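Local structure of putative peptide binding protein (3NOH) at residues S35-D38 / I39-Q42; D78-C81 / E82-N85. The protein is of unknown function but probably binds peptides or similar small ligands. All coordinates share one frame; numbering follows the deposited sequence. Where two conformers were deposited one is given.

Interaction 1: S35-D38 / I39-Q42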
ATOM      1  N   SER A  35      -7.517   5.521 -10.345  1.00 33.13           N
ATOM      2  CA  SER A  35      -8.911   5.929 -10.259  1.00 37.11           C
ATOM      3  C   SER A  35      -9.913   4.896 -10.768  1.00 36.16           C
ATOM      4  O   SER A  35     -11.100   5.071 -10.570  1.00 41.70           O
ATOM      5  CB  SER A  35      -9.140   7.209 -11.041  1.00 39.23           C
ATOM      6  OG  SER A  35      -9.025   6.992 -12.435  1.00 43.99           O
ATOM      7  N   ASP A  36      -9.428   3.852 -11.447  1.00 35.58           N
ATOM      8  CA  ASP A  36     -10.277   2.758 -11.907  1.00 39.18           C
ATOM      9  C   ASP A  36     -10.553   1.754 -10.751  1.00 38.19           C
ATOM     10  O   ASP A  36      -9.658   1.145 -10.214  1.00 35.56           O
ATOM     11  CB  ASP A  36      -9.608   2.093 -13.129  1.00 38.89           C
ATOM     12  CG  ASP A  36     -10.462   1.013 -13.757  1.00 40.91           C
ATOM     13  OD1 ASP A  36     -10.364  -0.138 -13.299  1.00 52.64           O
ATOM     14  OD2 ASP A  36     -11.190   1.329 -14.712  1.00 46.23           O
ATOM     15  N   GLU A  37     -11.810   1.598 -10.357  1.00 41.68           N
ATOM     16  CA  GLU A  37     -12.136   0.717  -9.241  1.00 39.61           C
ATOM     17  C   GLU A  37     -11.669  -0.746  -9.423  1.00 37.85           C
ATOM     18  O   GLU A  37     -11.184  -1.346  -8.478  1.00 37.39           O
ATOM     19  CB  GLU A  37     -13.653   0.766  -8.975  1.00 45.25           C
ATOM     20  CG  GLU A  37     -14.092  -0.148  -7.850  1.00 52.97           C
ATOM     21  CD  GLU A  37     -15.513   0.153  -7.385  1.00 64.22           C
ATOM     22  OE1 GLU A  37     -16.299   0.693  -8.189  1.00 62.24           O
ATOM     23  OE2 GLU A  37     -15.817  -0.131  -6.206  1.00 69.25           O
ATOM     24  N   ASP A  38     -11.813  -1.291 -10.627  1.00 39.90           N
ATOM     25  CA  ASP A  38     -11.370  -2.653 -10.940  1.00 42.48           C
ATOM     26  C   ASP A  38      -9.871  -2.856 -10.721  1.00 38.94           C
ATOM     27  O   ASP A  38      -9.469  -3.899 -10.201  1.00 38.35           O
ATOM     28  CB  ASP A  38     -11.717  -2.991 -12.386  1.00 46.35           C
ATOM     29  CG  ASP A  38     -11.095  -4.331 -12.879  1.00 61.03           C
ATOM     30  OD1 ASP A  38     -11.738  -5.394 -12.688  1.00 64.33           O
ATOM     31  OD2 ASP A  38      -9.984  -4.306 -13.493  1.00 67.02           O
ATOM     32  N   ILE A  39      -9.041  -1.866 -11.092  1.00 37.25           N
ATOM     33  CA  ILE A  39      -7.620  -1.965 -10.854  1.00 35.13           C
ATOM     34  C   ILE A  39      -7.342  -1.950  -9.364  1.00 31.54           C
ATOM     35  O   ILE A  39      -6.561  -2.758  -8.851  1.00 32.99           O
ATOM     36  CB  ILE A  39      -6.794  -0.810 -11.521  1.00 35.98           C
ATOM     37  CG1 ILE A  39      -6.756  -1.020 -13.025  1.00 44.18           C
ATOM     38  CG2 ILE A  39      -5.382  -0.766 -10.979  1.00 34.82           C
ATOM     39  CD1 ILE A  39      -5.982  -2.257 -13.451  1.00 50.87           C
ATOM     40  N   ARG A  40      -8.024  -1.054  -8.640  1.00 30.87           N
ATOM     41  CA  ARG A  40      -7.858  -1.037  -7.202  1.00 29.46           C
ATOM     42  C   ARG A  40      -8.302  -2.350  -6.540  1.00 32.53           C
ATOM     43  O   ARG A  40      -7.636  -2.802  -5.623  1.00 28.13           O
ATOM     44  CB  ARG A  40      -8.591   0.139  -6.547  1.00 32.38           C
ATOM     45  CG  ARG A  40      -8.027   1.501  -6.963  1.00 28.68           C
ATOM     46  CD  ARG A  40      -8.447   2.643  -5.974  1.00 27.77           C
ATOM     47  NE  ARG A  40      -9.894   2.694  -5.807  1.00 30.63           N
ATOM     48  CZ  ARG A  40     -10.751   3.346  -6.604  1.00 38.24           C
ATOM     49  NH1 ARG A  40     -10.323   4.047  -7.662  1.00 33.15           N
ATOM     50  NH2 ARG A  40     -12.057   3.297  -6.344  1.00 39.96           N
ATOM     51  N   GLU A  41      -9.398  -2.929  -7.015  1.00 35.05           N
ATOM     52  CA  GLU A  41      -9.860  -4.241  -6.518  1.00 38.76           C
ATOM     53  C   GLU A  41      -8.843  -5.329  -6.867  1.00 39.22           C
ATOM     54  O   GLU A  41      -8.549  -6.199  -6.044  1.00 37.68           O
ATOM     55  CB  GLU A  41     -11.268  -4.579  -7.045  1.00 42.48           C
ATOM     56  CG  GLU A  41     -12.406  -3.700  -6.454  1.00 43.45           C
ATOM     57  CD  GLU A  41     -12.436  -3.723  -4.903  1.00 50.28           C
ATOM     58  OE1 GLU A  41     -12.409  -4.832  -4.313  1.00 51.08           O
ATOM     59  OE2 GLU A  41     -12.456  -2.637  -4.280  1.00 49.35           O
ATOM     60  N   GLN A  42      -8.270  -5.272  -8.081  1.00 36.88           N
ATOM     61  CA  GLN A  42      -7.233  -6.249  -8.428  1.00 36.19           C
ATOM     62  C   GLN A  42      -6.066  -6.143  -7.481  1.00 35.49           C
ATOM     63  O   GLN A  42      -5.544  -7.173  -7.037  1.00 34.89           O
ATOM     64  CB  GLN A  42      -6.732  -6.072  -9.854  1.00 36.62           C
ATOM     65  CG  GLN A  42      -7.634  -6.552 -10.917  1.00 41.16           C
ATOM     66  CD  GLN A  42      -6.922  -6.538 -12.251  1.00 45.00           C
ATOM     67  OE1 GLN A  42      -5.916  -7.212 -12.412  1.00 49.16           O
ATOM     68  NE2 GLN A  42      -7.436  -5.771 -13.203  1.00 48.88           N
TER
HETATM   69  O   HOH W   1     -13.141   4.915  -8.367  1.00 49.38           O

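Interaction 2: D78-C81 / E82-N85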
ATOM      1  N   ASP A  78       9.133  -4.422   0.833  1.00 22.86           N
ATOM      2  CA  ASP A  78      10.187  -4.705  -0.154  1.00 22.59           C
ATOM      3  C   ASP A  78       9.859  -6.033  -0.893  1.00 25.02           C
ATOM      4  O   ASP A  78      10.085  -6.164  -2.087  1.00 27.02           O
ATOM      5  CB  ASP A  78      11.584  -4.731   0.464  1.00 23.77           C
ATOM      6  CG  ASP A  78      12.118  -3.344   0.874  1.00 25.61           C
ATOM      7  OD1 ASP A  78      11.551  -2.330   0.434  1.00 26.55           O
ATOM      8  OD2 ASP A  78      13.113  -3.334   1.614  1.00 30.17           O
ATOM      9  N   SER A  79       9.380  -7.020  -0.137  1.00 28.11           N
ATOM     10  CA  SER A  79       8.987  -8.319  -0.695  1.00 28.21           C
ATOM     11  C   SER A  79       7.784  -8.196  -1.630  1.00 28.25           C
ATOM     12  O   SER A  79       7.760  -8.813  -2.708  1.00 29.64           O
ATOM     13  CB  SER A  79       8.669  -9.288   0.453  1.00 34.37           C
ATOM     14  OG  SER A  79       9.866  -9.697   1.087  1.00 38.83           O
ATOM     15  N   LEU A  80       6.786  -7.428  -1.193  1.00 27.67           N
ATOM     16  CA  LEU A  80       5.575  -7.150  -1.984  1.00 27.88           C
ATOM     17  C   LEU A  80       5.965  -6.465  -3.283  1.00 27.90           C
ATOM     18  O   LEU A  80       5.419  -6.788  -4.339  1.00 27.33           O
ATOM     19  CB  LEU A  80       4.592  -6.279  -1.193  1.00 28.47           C
ATOM     20  CG  LEU A  80       3.352  -5.801  -1.933  1.00 28.51           C
ATOM     21  CD1 LEU A  80       2.463  -6.965  -2.425  1.00 31.22           C
ATOM     22  CD2 LEU A  80       2.480  -4.812  -1.060  1.00 26.04           C
ATOM     23  N   CYS A  81       6.916  -5.534  -3.186  1.00 26.89           N
ATOM     24  CA  CYS A  81       7.452  -4.839  -4.385  1.00 27.85           C
ATOM     25  C   CYS A  81       8.011  -5.825  -5.412  1.00 27.62           C
ATOM     26  O   CYS A  81       7.765  -5.742  -6.625  1.00 27.77           O
ATOM     27  CB  CYS A  81       8.553  -3.866  -3.939  1.00 25.46           C
ATOM     28  SG  CYS A  81       9.022  -2.724  -5.227  1.00 28.38           S
ATOM     29  N   GLU A  82       8.800  -6.790  -4.940  1.00 27.83           N
ATOM     30  CA  GLU A  82       9.288  -7.837  -5.794  1.00 29.77           C
ATOM     31  C   GLU A  82       8.140  -8.635  -6.483  1.00 28.65           C
ATOM     32  O   GLU A  82       8.185  -8.910  -7.694  1.00 28.90           O
ATOM     33  CB  GLU A  82      10.174  -8.772  -4.987  1.00 31.81           C
ATOM     34  CG  GLU A  82      10.851  -9.782  -5.818  1.00 40.04           C
ATOM     35  CD  GLU A  82      11.797 -10.639  -4.984  1.00 54.26           C
ATOM     36  OE1 GLU A  82      12.146 -10.226  -3.842  1.00 58.11           O
ATOM     37  OE2 GLU A  82      12.166 -11.717  -5.484  1.00 56.03           O
ATOM     38  N   ARG A  83       7.111  -8.971  -5.714  1.00 28.48           N
ATOM     39  CA  ARG A  83       6.003  -9.727  -6.304  0.50 30.70           C
ATOM     40  C   ARG A  83       5.224  -8.862  -7.306  1.00 28.84           C
ATOM     41  O   ARG A  83       4.847  -9.371  -8.374  1.00 32.16           O
ATOM     42  CB  ARG A  83       5.080 -10.322  -5.230  0.50 29.18           C
ATOM     43  CG  ARG A  83       5.750 -11.381  -4.359  0.50 31.90           C
ATOM     44  CD  ARG A  83       4.735 -12.083  -3.405  0.50 32.92           C
ATOM     45  NE  ARG A  83       3.945 -11.179  -2.555  0.50 36.65           N
ATOM     46  CZ  ARG A  83       4.332 -10.716  -1.364  0.50 33.12           C
ATOM     47  NH1 ARG A  83       5.522 -11.040  -0.878  0.50 33.09           N
ATOM     48  NH2 ARG A  83       3.525  -9.939  -0.655  0.50 38.74           N
ATOM     49  N   LEU A  84       4.993  -7.588  -6.980  1.00 29.45           N
ATOM     50  CA  LEU A  84       4.299  -6.704  -7.912  1.00 30.17           C
ATOM     51  C   LEU A  84       5.087  -6.526  -9.197  1.00 30.04           C
ATOM     52  O   LEU A  84       4.519  -6.643 -10.278  1.00 30.30           O
ATOM     53  CB  LEU A  84       3.986  -5.353  -7.255  1.00 28.69           C
ATOM     54  CG  LEU A  84       2.825  -5.359  -6.243  1.00 27.16           C
ATOM     55  CD1 LEU A  84       2.911  -4.052  -5.391  1.00 29.81           C
ATOM     56  CD2 LEU A  84       1.470  -5.563  -7.011  1.00 32.12           C
ATOM     57  N   ASN A  85       6.414  -6.342  -9.098  1.00 27.46           N
ATOM     58  CA  ASN A  85       7.184  -6.181 -10.324  0.50 27.24           C
ATOM     59  C   ASN A  85       7.338  -7.463 -11.112  1.00 29.77           C
ATOM     60  O   ASN A  85       7.378  -7.446 -12.350  1.00 31.56           O
ATOM     61  CB  ASN A  85       8.489  -5.438 -10.062  0.50 26.61           C
ATOM     62  CG  ASN A  85       8.209  -4.080  -9.515  0.50 24.74           C
ATOM     63  OD1 ASN A  85       7.012  -3.739  -9.333  0.50 24.15           O
ATOM     64  ND2 ASN A  85       9.267  -3.290  -9.230  0.50 20.47           N
TER
HETATM   65  O   HOH W   2      12.413  -7.990  -2.545  1.00 52.06           O

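Interaction 1: S35-D38 / I39-Q42
The carbonyl oxygen of D38 accepts the backbone N-H of Q42 with O and N 2.8 Å apart, and the two side chains add a second link. NE2 of Q42 donates to OD2 of D38 at 3.0 Å; the acceptor lies close to the amide plane, whereas the donor stands 35° out of the carboxylate plane on the syn side. An amide suits this place because it works at both ends: OE1 takes the backbone N-H of R55. At the start of the helix, D36 is the N-cap. A chi1 of -175° turns its CG away from the backbone N and sets OD1 over the first turn, where it accepts the N-H of I39, its N 3.1 Å away, through the anti lone pair. R40 N then bonds to D36 O at 3.2 Å. The R40 side chain runs back past this carbonyl, bends at chi3, and lays one guanidinium face over CA of E37. At its edge NH2 donates to a water 2.8 Å off, which in turn donates to O of S35. NH1 also bonds to L34 O, and NE pairs with D129, so the flat group is held from several sides. The negative charges of D36, E37 and D38 probably interact favourably with the positive end of the helix dipole. The arrangement is that of an aspartate-capped helix N-terminus, here opening helix 37-47 on the protein surface.

Interaction 2: D78-C81 / E82-N85
L84 lays its CD1 against CG of L80, 3.9 Å away and one helical turn earlier, the two branched chains crossing at a slant. The backbone beneath is equally snug: L84 N donates to L80 O at 2.8 Å, and CG of L84 sits 3.5 Å from that same oxygen. Both leucines are buried, and their bulk suits a helix face that must fill an interior. With an alanine in place of L84, CG and both methyls are gone, which would probably leave a gap beside L80 and strip L43 and F46 of part of their apolar cover. R83 marks the border. In one of its two conformers, a bend at chi3 (-54°) folds the guanidinium across L80, one face over its CA and NH2 3.6 Å from CD1, a contact that need not hold for the other; the long aliphatic part lets a charge reach the surface from an apolar flank. The other side is looser and wet. There a water donates to D78 O at 3.0 Å and to OE1 of E82 at 2.6 Å, while D78 O also accepts the backbone N-H of E82. The extended E82 chain carries its carboxylate to this water, as fits an exposed position. Near the end of the helix, OD1 of N85, in one of two conformers, accepts the N-H of V91. Helix 71-86 is the crossover of the beta-alpha-beta unit between parallel strands 61-67 and 90-96: L80, R83 and L84 rest on helix 37-47, and C81 and L84 meet strand 90-96.

Both interactions are local, each within a single helix: interaction 1 at the start of helix 37-47, interaction 2 toward the end of helix 71-86, with centres about 18 Å apart and nearest atoms about 7 Å apart. They do not touch, yet the two helices meet, since leucines of 78-85 pack on later residues of helix 37-47. The first contact lies at the surface and has no buried residue, so polar groups, a cap and charges dominate its side chains. The second is partly buried, and apolar leucine packing supplies its firm side. Each includes an arginine folded back over the preceding turn and a water joining a side chain to a carbonyl.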